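Local coordinates for Cys-Gly metallodipeptidase DUG1 (Saccharomyces cerevisiae, PDB 4G1P), which cleaves Cys-Gly as a metal-dependent dipeptidase and serves as the catalytic component of the complex that degrades glutathione, at residues V196-N201 with V437-M442; Y202-K207 with K283-S288; L211-R216 with F416-G421; A388-D393 with I425-Q430. One frame throughout, in Å; residues are numbered along the deposited sequence.

Interaction 1. Residues V196-N201 with V437-M442; sequences VCISDN and VLLLPM
Ile198 and Leu439 lie side by side across two parallel strands, pointing the same way, with CD2 of Leu439 3.5 Å from CB of Ile198. CG of Leu439 stands anti to its carbonyl carbon (chi1 -56°), and CD2 completes the approach. On the same face of the sheet CB of Val196 meets CG2 of Val437 at 4.0 Å. The opposite face carries Cys197, whose SG, compact and weakly polar, rests 3.9 Å from CD2 of Leu438. Behind the side chains runs a regular ladder: Leu438 N donates to Val196 O, Ile198 N to Leu438 O and Leu440 N to Ile198 O. It attaches strand 437-439, at one edge of the six-stranded mixed sheet formed within this chain, to strand 195-198 of the alpha/beta catalytic scaffold; just past the latter comes Asp200, a zinc ligand together with Asp137, turned away from 437-442. Where the strands end, Ser199 continues the pairing by donating from OG to Leu440 O at 2.8 Å. The same OG accepts from a water that also reaches Asn201 O and Met442 N. An alanine in place of Ser199 would probably leave Leu440 O without this donor and the water without the hydroxyl that accepts from it. Alongside Pro441, OD1 of Asn201 lies 3.6 Å from its CB, while ND2 is held by Thr212. Farther out, from helix 458-477, Tyr471 packs on Cys197 and Leu438, and Met468 on Ser199 and Leu440.

Interaction 2. Residues Y202-K207 with K283-S288; sequences YWLGTK and KDIEFS
Leu204 and Phe287 carry the apolar part of this contact between two loops. CD2 of Leu204 lies 3.7 Å from CB of Phe287 and 3.8 Å from CG2 of Ile285, so one methyl group touches both neighbours. Leu204 CG, anti to the backbone N (chi1 173°), lies 3.7 Å from CD1 of Phe287, and the leucine's own CD1 stands over one face of that ring. Gly205 approaches the edge of the same ring, its CA 4.5 Å from CE1 of Phe287. Leucine suits this place because its branched end can set one methyl group, CD2, against both Phe287 and Ile285 while the other stands over the ring. An alanine in place of Phe287 would probably leave CG and CD1 of Leu204 without the ring they face and open a gap beside Gly205, though the contact of CD2 with CB would remain. Polar interactions lie at the flanks: Glu286 forms a salt bridge with Lys208, just beyond 202-207, and its backbone N bonds to Asp415. Ser288 takes the N-cap position of helix 289-296, its OG bonded to the side chain of Glu291. Directly before that cap, Phe287 also packs on Leu292 in the first turn, a pairing of N' and N4 residues consistent with a hydrophobic staple at a helix start.

Interaction 3. Residues L211-R216 with F416-G421; sequences LTYGLR and FTREGG
In Tyr213 and Arg418 the first torsions set the two CG atoms toward one another: CG of Tyr213 sits between its backbone N and carbonyl carbon (chi1 66°), whereas CG of Arg418 is anti to its carbonyl carbon (chi1 -66°). The CG methylene of Arg418 lies over one face of the tyrosine ring, offset toward the rim and 3.9 Å from the centroid, a CH-pi contact. Tyr213 OH donates to a water, which in turn donates to Phe416 O. Parallel backbone bonds run from Thr417 N to Leu211 O and from Tyr213 N to Thr417 O, each 2.9 Å. Two residues, Tyr213 and Gly214, then span what Arg418 alone spans opposite, a beta bulge; Gly214, lacking a side chain, accommodates the arginine chain alongside. Beyond it Glu419 N donates to Gly214 O, and Glu419 OE1 accepts from Gly421 N at 2.7 Å. Arg216 NH1 reaches Gly420 O only weakly, at 3.4 Å; NH2 finds Tyr316 O and Gly238 O of the second subunit. Gathered carbonyl oxygens would therefore probably offset the buried guanidinium charge, while the bonds at Arg216 and Gly421, with Arg216 O bonded to Ser422 OG, probably help to position Ser422, which lines the pocket of the bound cysteine and glycine.

Interaction 4. Residues A388-D393 with I425-Q430; sequences AYWVSD and ITLTFQ
The indole of Trp390 has Thr426 over one face, with OG1 of the threonine 3.6 Å above the plane and over its centre, while Leu427 and Gln430 come in at the ring edge. CG of Trp390 is anti to its backbone N (chi1 171°), which starts the ring off toward the helix. At the edge, CD1 of Leu427 lies 3.8 Å from CD1 of Trp390. A little farther round, NE1 of Trp390 donates a hydrogen bond to OE1 of Gln430 at 3.0 Å. The donor stands well above the amide plane of the glutamine, 64° out of it, and ring and amide planes are turned 52° apart. Glutamine suits this place because its chain, extended beyond CG, carries a polar acceptor far enough from the helix to meet the indole N-H. The three helical partners, at positions i, i+1 and i+4, form one side of helix 426-433 in its first turns, and Trp390 lies near the end of strand 378-391, so the contact packs a helix against a strand of the sheet that also contains strand 210-226. Apolar contacts widen the seam: CG2 of Thr426 touches CB of Trp390 at 3.7 Å, and the second methyl group of Leu427, CD2, lies 3.7 Å from CB of Ala388. Small Ala388 lets the leucine come close to the chain, with CD2 of Leu427 also 3.5 Å from Tyr389 O. Around the benzene end of the indole, Val437 and Leu439 of strand 437-439 add further packing, and Ile425 and Phe429 lean on Ile182 of helix 178-185.

In the fold
Interactions 1, 3 and 4 form a compact group, their centres 10 to 12 Å apart. The centre of interaction 2 is about 12 Å from that of interaction 3, which it touches, 17 Å from that of interaction 1, which it also touches, and 22 Å from that of interaction 4. The first segments of 1, 2 and 3 follow one another between residues 196 and 216; all segments of interactions 2, 3 and 4 lie between residues 201 and 437. Interactions 3 and 4 reach one sheet, where strands 210-226 and 378-391 are neighbours, and Thr212 links it to Leu439 of the six-stranded sheet. Sequence-distant parts thus converge beside Asp200 and the dipeptide pocket, whereas interaction 2 joins two loops farther from the centre of the chain.

Interaction 1. Residues V196-N201 with V437-M442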
loop_
_atom_site.group_PDB
_atom_site.type_symbol
_atom_site.label_atom_id
_atom_site.label_comp_id
_atom_site.label_asym_id
_atom_site.label_seq_id
_atom_site.Cartn_x
_atom_site.Cartn_y
_atom_site.Cartn_z
ATOM N N VAL A 196 29.002 -0.652 -28.452
ATOM C CA VAL A 196 28.203 -0.074 -27.396
ATOM C C VAL A 196 28.665 -0.603 -26.044
ATOM O O VAL A 196 28.841 -1.815 -25.865
ATOM C CB VAL A 196 26.719 -0.366 -27.604
ATOM C CG1 VAL A 196 25.909 0.025 -26.362
ATOM C CG2 VAL A 196 26.219 0.364 -28.840
ATOM N N CYS A 197 28.884 0.321 -25.107
ATOM C CA CYS A 197 29.200 -0.033 -23.733
ATOM C C CYS A 197 28.130 0.473 -22.760
ATOM O O CYS A 197 27.625 1.595 -22.893
ATOM C CB CYS A 197 30.552 0.533 -23.327
ATOM S SG CYS A 197 31.055 -0.152 -21.764
ATOM N N ILE A 198 27.783 -0.356 -21.783
ATOM C CA ILE A 198 26.795 0.021 -20.787
ATOM C C ILE A 198 27.342 -0.264 -19.408
ATOM O O ILE A 198 27.826 -1.370 -19.145
ATOM C CB ILE A 198 25.494 -0.774 -20.950
ATOM C CG1 ILE A 198 24.764 -0.361 -22.217
ATOM C CG2 ILE A 198 24.578 -0.551 -19.762
ATOM C CD1 ILE A 198 23.554 -1.241 -22.523
ATOM N N SER A 199 27.275 0.732 -18.530
ATOM C CA SER A 199 27.613 0.531 -17.140
ATOM C C SER A 199 26.350 0.705 -16.323
ATOM O O SER A 199 25.987 1.813 -15.954
ATOM C CB SER A 199 28.662 1.545 -16.711
ATOM O OG SER A 199 29.147 1.240 -15.426
ATOM N N ASP A 200 25.671 -0.394 -16.043
ATOM C CA ASP A 200 24.369 -0.324 -15.407
ATOM C C ASP A 200 24.048 -1.608 -14.659
ATOM O O ASP A 200 22.900 -2.044 -14.613
ATOM C CB ASP A 200 23.297 -0.071 -16.464
ATOM C CG ASP A 200 22.099 0.692 -15.919
ATOM O OD1 ASP A 200 22.055 0.988 -14.708
ATOM O OD2 ASP A 200 21.186 0.992 -16.708
ATOM N N ASN A 201 25.072 -2.230 -14.096
ATOM C CA ASN A 201 24.877 -3.352 -13.198
ATOM C C ASN A 201 26.030 -3.401 -12.223
ATOM O O ASN A 201 26.684 -2.394 -12.018
ATOM C CB ASN A 201 24.708 -4.667 -13.962
ATOM C CG ASN A 201 25.965 -5.093 -14.687
ATOM O OD1 ASN A 201 26.636 -4.278 -15.333
ATOM N ND2 ASN A 201 26.302 -6.376 -14.571
ATOM N N VAL A 437 27.850 -5.568 -27.720
ATOM C CA VAL A 437 27.589 -4.785 -26.531
ATOM C C VAL A 437 28.392 -5.362 -25.392
ATOM O O VAL A 437 28.460 -6.579 -25.235
ATOM C CB VAL A 437 26.099 -4.802 -26.147
ATOM C CG1 VAL A 437 25.894 -4.159 -24.787
ATOM C CG2 VAL A 437 25.257 -4.087 -27.218
ATOM N N LEU A 438 29.020 -4.480 -24.617
ATOM C CA LEU A 438 29.721 -4.862 -23.400
ATOM C C LEU A 438 29.050 -4.260 -22.156
ATOM O O LEU A 438 28.709 -3.075 -22.145
ATOM C CB LEU A 438 31.157 -4.377 -23.483
ATOM C CG LEU A 438 31.885 -4.293 -22.149
ATOM C CD1 LEU A 438 32.258 -5.678 -21.669
ATOM C CD2 LEU A 438 33.116 -3.414 -22.282
ATOM N N LEU A 439 28.865 -5.062 -21.110
ATOM C CA LEU A 439 28.408 -4.529 -19.829
ATOM C C LEU A 439 29.547 -4.419 -18.825
ATOM O O LEU A 439 30.153 -5.418 -18.459
ATOM C CB LEU A 439 27.304 -5.393 -19.242
ATOM C CG LEU A 439 26.098 -5.617 -20.128
ATOM C CD1 LEU A 439 25.060 -6.328 -19.320
ATOM C CD2 LEU A 439 25.576 -4.305 -20.653
ATOM N N LEU A 440 29.809 -3.198 -18.368
ATOM C CA LEU A 440 30.950 -2.896 -17.500
ATOM C C LEU A 440 30.471 -2.388 -16.150
ATOM O O LEU A 440 30.402 -1.178 -15.925
ATOM C CB LEU A 440 31.805 -1.797 -18.135
ATOM C CG LEU A 440 33.328 -1.801 -18.000
ATOM C CD1 LEU A 440 33.870 -0.424 -18.285
ATOM C CD2 LEU A 440 33.806 -2.312 -16.655
ATOM N N PRO A 441 30.161 -3.308 -15.239
ATOM C CA PRO A 441 29.637 -2.956 -13.910
ATOM C C PRO A 441 30.578 -2.045 -13.136
ATOM O O PRO A 441 31.776 -2.288 -13.061
ATOM C CB PRO A 441 29.553 -4.307 -13.199
ATOM C CG PRO A 441 30.581 -5.150 -13.877
ATOM C CD PRO A 441 30.531 -4.728 -15.334
ATOM N N MET A 442 30.039 -0.990 -12.551
ATOM C CA MET A 442 30.859 -0.178 -11.684
ATOM C C MET A 442 30.831 -0.720 -10.273
ATOM O O MET A 442 31.878 -1.033 -9.703
ATOM C CB MET A 442 30.400 1.270 -11.683
ATOM C CG MET A 442 31.126 2.123 -10.664
ATOM S SD MET A 442 31.080 3.837 -11.154
ATOM C CE MET A 442 32.548 3.952 -12.185
HETATM O O HOH W 1 27.413 -0.136 -13.584
#

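Interaction 2. Residues Y202-K207 with K283-S288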
loop_
_atom_site.group_PDB
_atom_site.type_symbol
_atom_site.label_atom_id
_atom_site.label_comp_id
_atom_site.label_asym_id
_atom_site.label_seq_id
_atom_site.Cartn_x
_atom_site.Cartn_y
_atom_site.Cartn_z
ATOM N N TYR A 202 26.286 -4.561 -11.625
ATOM C CA TYR A 202 27.177 -4.648 -10.462
ATOM C C TYR A 202 28.013 -5.897 -10.529
ATOM O O TYR A 202 27.675 -6.826 -11.257
ATOM C CB TYR A 202 26.341 -4.676 -9.173
ATOM C CG TYR A 202 25.078 -3.888 -9.347
ATOM C CD1 TYR A 202 23.923 -4.491 -9.845
ATOM C CD2 TYR A 202 25.056 -2.522 -9.100
ATOM C CE1 TYR A 202 22.771 -3.751 -10.060
ATOM C CE2 TYR A 202 23.913 -1.782 -9.306
ATOM C CZ TYR A 202 22.771 -2.394 -9.785
ATOM O OH TYR A 202 21.629 -1.648 -9.997
ATOM N N TRP A 203 29.092 -5.919 -9.750
ATOM C CA TRP A 203 29.862 -7.136 -9.542
ATOM C C TRP A 203 28.926 -8.139 -8.939
ATOM O O TRP A 203 27.948 -7.775 -8.292
ATOM C CB TRP A 203 30.987 -6.914 -8.538
ATOM C CG TRP A 203 32.058 -6.005 -8.986
ATOM C CD1 TRP A 203 32.158 -5.388 -10.196
ATOM C CD2 TRP A 203 33.205 -5.602 -8.229
ATOM N NE1 TRP A 203 33.296 -4.616 -10.239
ATOM C CE2 TRP A 203 33.955 -4.730 -9.042
ATOM C CE3 TRP A 203 33.664 -5.887 -6.942
ATOM C CZ2 TRP A 203 35.147 -4.151 -8.614
ATOM C CZ3 TRP A 203 34.844 -5.309 -6.518
ATOM C CH2 TRP A 203 35.573 -4.453 -7.354
ATOM N N LEU A 204 29.239 -9.406 -9.127
ATOM C CA LEU A 204 28.472 -10.476 -8.514
ATOM C C LEU A 204 28.477 -10.370 -6.986
ATOM O O LEU A 204 27.451 -10.533 -6.322
ATOM C CB LEU A 204 29.077 -11.810 -8.940
ATOM C CG LEU A 204 28.506 -13.046 -8.271
ATOM C CD1 LEU A 204 27.063 -13.169 -8.678
ATOM C CD2 LEU A 204 29.322 -14.255 -8.707
ATOM N N GLY A 205 29.652 -10.105 -6.437
ATOM C CA GLY A 205 29.843 -10.098 -5.005
ATOM C C GLY A 205 30.488 -8.784 -4.662
ATOM O O GLY A 205 30.240 -7.785 -5.340
ATOM N N THR A 206 31.331 -8.776 -3.637
ATOM C CA THR A 206 31.910 -7.525 -3.184
ATOM C C THR A 206 33.432 -7.440 -3.297
ATOM O O THR A 206 34.012 -6.413 -2.969
ATOM C CB THR A 206 31.536 -7.252 -1.734
ATOM O OG1 THR A 206 32.173 -8.220 -0.895
ATOM C CG2 THR A 206 30.019 -7.317 -1.548
ATOM N N LYS A 207 34.073 -8.501 -3.770
ATOM C CA LYS A 207 35.532 -8.606 -3.677
ATOM C C LYS A 207 36.248 -8.643 -5.024
ATOM O O LYS A 207 37.422 -8.317 -5.105
ATOM C CB LYS A 207 35.913 -9.860 -2.899
ATOM C CG LYS A 207 35.001 -10.176 -1.716
ATOM C CD LYS A 207 34.833 -11.686 -1.548
ATOM C CE LYS A 207 34.086 -12.012 -0.271
ATOM N NZ LYS A 207 34.717 -11.328 0.892
ATOM N N LYS A 283 32.150 -22.187 -14.265
ATOM C CA LYS A 283 32.999 -22.729 -13.266
ATOM C C LYS A 283 34.162 -21.805 -13.233
ATOM O O LYS A 283 34.463 -21.143 -14.187
ATOM C CB LYS A 283 33.192 -24.212 -13.463
ATOM C CG LYS A 283 33.463 -24.883 -12.152
ATOM C CD LYS A 283 33.587 -23.843 -11.052
ATOM C CE LYS A 283 34.416 -24.379 -9.884
ATOM N NZ LYS A 283 35.077 -25.691 -10.169
ATOM N N ASP A 284 34.790 -21.762 -12.088
ATOM C CA ASP A 284 35.838 -20.833 -11.842
ATOM C C ASP A 284 35.348 -19.512 -11.422
ATOM O O ASP A 284 36.095 -18.582 -11.346
ATOM C CB ASP A 284 36.507 -20.525 -13.156
ATOM C CG ASP A 284 37.690 -21.359 -13.373
ATOM O OD1 ASP A 284 38.309 -21.730 -12.383
ATOM O OD2 ASP A 284 37.987 -21.708 -14.515
ATOM N N ILE A 285 34.109 -19.443 -11.046
ATOM C CA ILE A 285 33.556 -18.188 -10.666
ATOM C C ILE A 285 33.879 -18.241 -9.213
ATOM O O ILE A 285 34.044 -19.283 -8.670
ATOM C CB ILE A 285 32.150 -17.930 -11.192
ATOM C CG1 ILE A 285 32.248 -17.403 -12.592
ATOM C CG2 ILE A 285 31.427 -16.926 -10.332
ATOM C CD1 ILE A 285 31.008 -17.622 -13.370
ATOM N N GLU A 286 34.000 -17.097 -8.582
ATOM C CA GLU A 286 34.085 -17.070 -7.156
ATOM C C GLU A 286 32.830 -16.573 -6.548
ATOM O O GLU A 286 32.458 -15.460 -6.724
ATOM C CB GLU A 286 35.226 -16.205 -6.699
ATOM C CG GLU A 286 36.302 -16.047 -7.727
ATOM C CD GLU A 286 37.675 -15.962 -7.125
ATOM O OE1 GLU A 286 37.775 -15.578 -5.964
ATOM O OE2 GLU A 286 38.631 -16.288 -7.812
ATOM N N PHE A 287 32.179 -17.432 -5.814
ATOM C CA PHE A 287 30.976 -17.036 -5.091
ATOM C C PHE A 287 30.539 -18.110 -4.114
ATOM O O PHE A 287 30.715 -19.301 -4.361
ATOM C CB PHE A 287 29.831 -16.751 -6.049
ATOM C CG PHE A 287 28.698 -16.014 -5.419
ATOM C CD1 PHE A 287 28.862 -14.707 -4.993
ATOM C CD2 PHE A 287 27.462 -16.615 -5.264
ATOM C CE1 PHE A 287 27.813 -14.015 -4.416
ATOM C CE2 PHE A 287 26.408 -15.934 -4.689
ATOM C CZ PHE A 287 26.581 -14.633 -4.267
ATOM N N SER A 288 29.950 -17.682 -3.008
ATOM C CA SER A 288 29.447 -18.607 -2.013
ATOM C C SER A 288 28.180 -18.046 -1.382
ATOM O O SER A 288 27.935 -16.828 -1.407
ATOM C CB SER A 288 30.483 -18.797 -0.934
ATOM O OG SER A 288 30.666 -17.567 -0.264
#

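Interaction 3. Residues L211-R216 with F416-G421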
loop_
_atom_site.group_PDB
_atom_site.type_symbol
_atom_site.label_atom_id
_atom_site.label_comp_id
_atom_site.label_asym_id
_atom_site.label_seq_id
_atom_site.Cartn_x
_atom_site.Cartn_y
_atom_site.Cartn_z
ATOM N N LEU A 211 32.999 -8.975 -15.705
ATOM C CA LEU A 211 32.452 -8.427 -16.929
ATOM C C LEU A 211 31.207 -9.247 -17.246
ATOM O O LEU A 211 31.165 -10.469 -17.025
ATOM C CB LEU A 211 33.476 -8.457 -18.063
ATOM C CG LEU A 211 34.740 -7.637 -17.782
ATOM C CD1 LEU A 211 35.699 -7.759 -18.929
ATOM C CD2 LEU A 211 34.401 -6.172 -17.533
ATOM N N THR A 212 30.175 -8.567 -17.723
ATOM C CA THR A 212 28.882 -9.188 -17.801
ATOM C C THR A 212 28.495 -9.435 -19.233
ATOM O O THR A 212 28.495 -8.521 -20.047
ATOM C CB THR A 212 27.836 -8.359 -17.052
ATOM O OG1 THR A 212 28.174 -8.355 -15.660
ATOM C CG2 THR A 212 26.440 -8.956 -17.223
ATOM N N TYR A 213 28.177 -10.688 -19.542
ATOM C CA TYR A 213 27.841 -11.060 -20.911
ATOM C C TYR A 213 26.379 -11.492 -21.108
ATOM O O TYR A 213 25.992 -11.881 -22.218
ATOM C CB TYR A 213 28.809 -12.137 -21.429
ATOM C CG TYR A 213 28.725 -13.477 -20.718
ATOM C CD1 TYR A 213 29.494 -13.741 -19.594
ATOM C CD2 TYR A 213 27.886 -14.476 -21.183
ATOM C CE1 TYR A 213 29.423 -14.950 -18.954
ATOM C CE2 TYR A 213 27.803 -15.683 -20.547
ATOM C CZ TYR A 213 28.572 -15.922 -19.437
ATOM O OH TYR A 213 28.489 -17.144 -18.808
ATOM N N GLY A 214 25.571 -11.414 -20.048
ATOM C CA GLY A 214 24.172 -11.830 -20.123
ATOM C C GLY A 214 23.192 -11.183 -19.153
ATOM O O GLY A 214 23.488 -10.999 -17.973
ATOM N N LEU A 215 22.005 -10.851 -19.647
ATOM C CA LEU A 215 20.958 -10.282 -18.802
ATOM C C LEU A 215 19.666 -11.067 -18.911
ATOM O O LEU A 215 19.291 -11.515 -19.992
ATOM C CB LEU A 215 20.655 -8.852 -19.227
ATOM C CG LEU A 215 21.727 -7.799 -19.011
ATOM C CD1 LEU A 215 21.521 -6.703 -20.012
ATOM C CD2 LEU A 215 21.620 -7.263 -17.607
ATOM N N ARG A 216 18.960 -11.210 -17.795
ATOM C CA ARG A 216 17.609 -11.733 -17.855
ATOM C C ARG A 216 16.691 -10.623 -18.312
ATOM O O ARG A 216 16.943 -9.458 -18.036
ATOM C CB ARG A 216 17.139 -12.143 -16.484
ATOM C CG ARG A 216 17.682 -13.406 -15.937
ATOM C CD ARG A 216 17.552 -13.259 -14.462
ATOM N NE ARG A 216 17.022 -14.415 -13.781
ATOM C CZ ARG A 216 16.775 -14.439 -12.478
ATOM N NH1 ARG A 216 16.997 -13.360 -11.747
ATOM N NH2 ARG A 216 16.313 -15.542 -11.908
ATOM N N PHE A 416 33.786 -13.789 -15.600
ATOM C CA PHE A 416 32.800 -13.533 -16.636
ATOM C C PHE A 416 31.429 -13.996 -16.159
ATOM O O PHE A 416 31.210 -15.171 -15.891
ATOM C CB PHE A 416 33.196 -14.222 -17.932
ATOM C CG PHE A 416 34.334 -13.556 -18.646
ATOM C CD1 PHE A 416 35.634 -13.724 -18.214
ATOM C CD2 PHE A 416 34.101 -12.768 -19.760
ATOM C CE1 PHE A 416 36.684 -13.119 -18.884
ATOM C CE2 PHE A 416 35.138 -12.158 -20.433
ATOM C CZ PHE A 416 36.433 -12.337 -19.999
ATOM N N THR A 417 30.506 -13.059 -16.020
ATOM C CA THR A 417 29.272 -13.352 -15.308
ATOM C C THR A 417 28.060 -12.951 -16.107
ATOM O O THR A 417 28.134 -12.145 -17.034
ATOM C CB THR A 417 29.192 -12.572 -13.993
ATOM O OG1 THR A 417 29.203 -11.171 -14.287
ATOM C CG2 THR A 417 30.358 -12.901 -13.088
ATOM N N ARG A 418 26.926 -13.512 -15.722
ATOM C CA ARG A 418 25.662 -13.047 -16.247
ATOM C C ARG A 418 24.993 -12.207 -15.177
ATOM O O ARG A 418 25.560 -12.011 -14.108
ATOM C CB ARG A 418 24.819 -14.234 -16.696
ATOM C CG ARG A 418 25.455 -14.931 -17.885
ATOM C CD ARG A 418 24.831 -16.267 -18.169
ATOM N NE ARG A 418 23.518 -16.130 -18.785
ATOM C CZ ARG A 418 22.899 -17.120 -19.409
ATOM N NH1 ARG A 418 23.486 -18.301 -19.513
ATOM N NH2 ARG A 418 21.706 -16.925 -19.940
ATOM N N GLU A 419 23.815 -11.681 -15.482
ATOM C CA GLU A 419 23.099 -10.815 -14.554
ATOM C C GLU A 419 21.690 -11.322 -14.297
ATOM O O GLU A 419 20.974 -11.710 -15.232
ATOM C CB GLU A 419 22.996 -9.400 -15.115
ATOM C CG GLU A 419 23.793 -8.366 -14.366
ATOM C CD GLU A 419 23.354 -8.197 -12.929
ATOM O OE1 GLU A 419 22.130 -8.148 -12.678
ATOM O OE2 GLU A 419 24.247 -8.108 -12.053
ATOM N N GLY A 420 21.297 -11.296 -13.027
ATOM C CA GLY A 420 19.917 -11.549 -12.652
ATOM C C GLY A 420 19.037 -10.372 -13.029
ATOM O O GLY A 420 17.859 -10.530 -13.350
ATOM N N GLY A 421 19.619 -9.178 -12.998
ATOM C CA GLY A 421 18.896 -7.968 -13.333
ATOM C C GLY A 421 18.692 -7.824 -14.826
ATOM O O GLY A 421 19.048 -8.724 -15.591
HETATM O O HOH W 2 29.955 -17.374 -16.251
#

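Interaction 4. Residues A388-D393 with I425-Q430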
loop_
_atom_site.group_PDB
_atom_site.type_symbol
_atom_site.label_atom_id
_atom_site.label_comp_id
_atom_site.label_asym_id
_atom_site.label_seq_id
_atom_site.Cartn_x
_atom_site.Cartn_y
_atom_site.Cartn_z
ATOM N N ALA A 388 13.623 -7.415 -22.946
ATOM C CA ALA A 388 14.165 -8.672 -23.453
ATOM C C ALA A 388 15.347 -9.161 -22.653
ATOM O O ALA A 388 16.071 -8.370 -22.063
ATOM C CB ALA A 388 14.552 -8.532 -24.890
ATOM N N TYR A 389 15.535 -10.474 -22.629
ATOM C CA TYR A 389 16.773 -11.036 -22.114
ATOM C C TYR A 389 17.871 -10.878 -23.162
ATOM O O TYR A 389 17.594 -10.566 -24.323
ATOM C CB TYR A 389 16.591 -12.502 -21.733
ATOM C CG TYR A 389 16.147 -13.407 -22.860
ATOM C CD1 TYR A 389 17.058 -13.872 -23.807
ATOM C CD2 TYR A 389 14.831 -13.826 -22.961
ATOM C CE1 TYR A 389 16.669 -14.702 -24.824
ATOM C CE2 TYR A 389 14.429 -14.665 -23.980
ATOM C CZ TYR A 389 15.356 -15.096 -24.905
ATOM O OH TYR A 389 14.968 -15.926 -25.923
ATOM N N TRP A 390 19.117 -11.096 -22.768
ATOM C CA TRP A 390 20.218 -10.890 -23.688
ATOM C C TRP A 390 21.365 -11.792 -23.303
ATOM O O TRP A 390 21.704 -11.902 -22.128
ATOM C CB TRP A 390 20.650 -9.425 -23.670
ATOM C CG TRP A 390 21.920 -9.117 -24.415
ATOM C CD1 TRP A 390 22.062 -8.949 -25.769
ATOM C CD2 TRP A 390 23.221 -8.895 -23.849
ATOM N NE1 TRP A 390 23.374 -8.651 -26.079
ATOM C CE2 TRP A 390 24.106 -8.614 -24.922
ATOM C CE3 TRP A 390 23.728 -8.915 -22.544
ATOM C CZ2 TRP A 390 25.466 -8.351 -24.724
ATOM C CZ3 TRP A 390 25.072 -8.662 -22.349
ATOM C CH2 TRP A 390 25.932 -8.381 -23.439
ATOM N N VAL A 391 21.936 -12.473 -24.287
ATOM C CA VAL A 391 23.082 -13.316 -24.031
ATOM C C VAL A 391 24.078 -13.078 -25.149
ATOM O O VAL A 391 23.715 -13.022 -26.323
ATOM C CB VAL A 391 22.739 -14.825 -23.993
ATOM C CG1 VAL A 391 23.865 -15.595 -23.344
ATOM C CG2 VAL A 391 21.468 -15.088 -23.243
ATOM N N SER A 392 25.343 -12.938 -24.779
ATOM C CA SER A 392 26.377 -12.741 -25.766
ATOM C C SER A 392 27.593 -13.566 -25.430
ATOM O O SER A 392 27.745 -14.043 -24.305
ATOM C CB SER A 392 26.764 -11.275 -25.844
ATOM O OG SER A 392 28.134 -11.163 -26.178
ATOM N N ASP A 393 28.458 -13.730 -26.423
ATOM C CA ASP A 393 29.712 -14.439 -26.246
ATOM C C ASP A 393 30.741 -13.435 -25.784
ATOM O O ASP A 393 31.006 -12.456 -26.478
ATOM C CB ASP A 393 30.149 -15.086 -27.565
ATOM C CG ASP A 393 31.662 -15.302 -27.647
ATOM O OD1 ASP A 393 32.378 -14.342 -28.027
ATOM O OD2 ASP A 393 32.133 -16.427 -27.340
ATOM N N ILE A 425 17.032 -2.266 -23.138
ATOM C CA ILE A 425 17.410 -1.923 -24.525
ATOM C C ILE A 425 18.687 -2.558 -25.037
ATOM O O ILE A 425 19.052 -2.336 -26.195
ATOM C CB ILE A 425 17.561 -0.397 -24.805
ATOM C CG1 ILE A 425 18.068 0.336 -23.571
ATOM C CG2 ILE A 425 16.279 0.200 -25.387
ATOM C CD1 ILE A 425 19.490 0.019 -23.248
ATOM N N THR A 426 19.378 -3.294 -24.171
ATOM C CA THR A 426 20.639 -3.910 -24.528
ATOM C C THR A 426 20.507 -4.692 -25.847
ATOM O O THR A 426 21.309 -4.516 -26.756
ATOM C CB THR A 426 21.183 -4.791 -23.388
ATOM O OG1 THR A 426 22.399 -5.430 -23.809
ATOM C CG2 THR A 426 20.173 -5.860 -23.031
ATOM N N LEU A 427 19.456 -5.492 -25.979
ATOM C CA LEU A 427 19.231 -6.249 -27.201
ATOM C C LEU A 427 18.916 -5.346 -28.382
ATOM O O LEU A 427 19.360 -5.610 -29.504
ATOM C CB LEU A 427 18.097 -7.243 -27.011
ATOM C CG LEU A 427 17.950 -8.323 -28.078
ATOM C CD1 LEU A 427 19.293 -8.978 -28.414
ATOM C CD2 LEU A 427 16.969 -9.356 -27.576
ATOM N N THR A 428 18.155 -4.283 -28.131
ATOM C CA THR A 428 17.842 -3.325 -29.181
ATOM C C THR A 428 19.109 -2.650 -29.699
ATOM O O THR A 428 19.233 -2.406 -30.891
ATOM C CB THR A 428 16.811 -2.274 -28.729
ATOM O OG1 THR A 428 15.564 -2.918 -28.459
ATOM C CG2 THR A 428 16.580 -1.248 -29.817
ATOM N N PHE A 429 20.069 -2.366 -28.826
ATOM C CA PHE A 429 21.324 -1.796 -29.316
ATOM C C PHE A 429 22.045 -2.780 -30.229
ATOM O O PHE A 429 22.473 -2.433 -31.346
ATOM C CB PHE A 429 22.232 -1.353 -28.172
ATOM C CG PHE A 429 21.897 0.013 -27.633
ATOM C CD1 PHE A 429 21.949 1.126 -28.453
ATOM C CD2 PHE A 429 21.548 0.191 -26.298
ATOM C CE1 PHE A 429 21.640 2.385 -27.951
ATOM C CE2 PHE A 429 21.252 1.449 -25.802
ATOM C CZ PHE A 429 21.293 2.540 -26.628
ATOM N N GLN A 430 22.150 -4.017 -29.762
ATOM C CA GLN A 430 22.879 -5.028 -30.503
ATOM C C GLN A 430 22.300 -5.241 -31.886
ATOM O O GLN A 430 23.010 -5.138 -32.865
ATOM C CB GLN A 430 22.879 -6.340 -29.750
ATOM C CG GLN A 430 23.483 -7.463 -30.529
ATOM C CD GLN A 430 23.411 -8.756 -29.763
ATOM O OE1 GLN A 430 24.292 -9.054 -28.958
ATOM N NE2 GLN A 430 22.349 -9.531 -29.993
#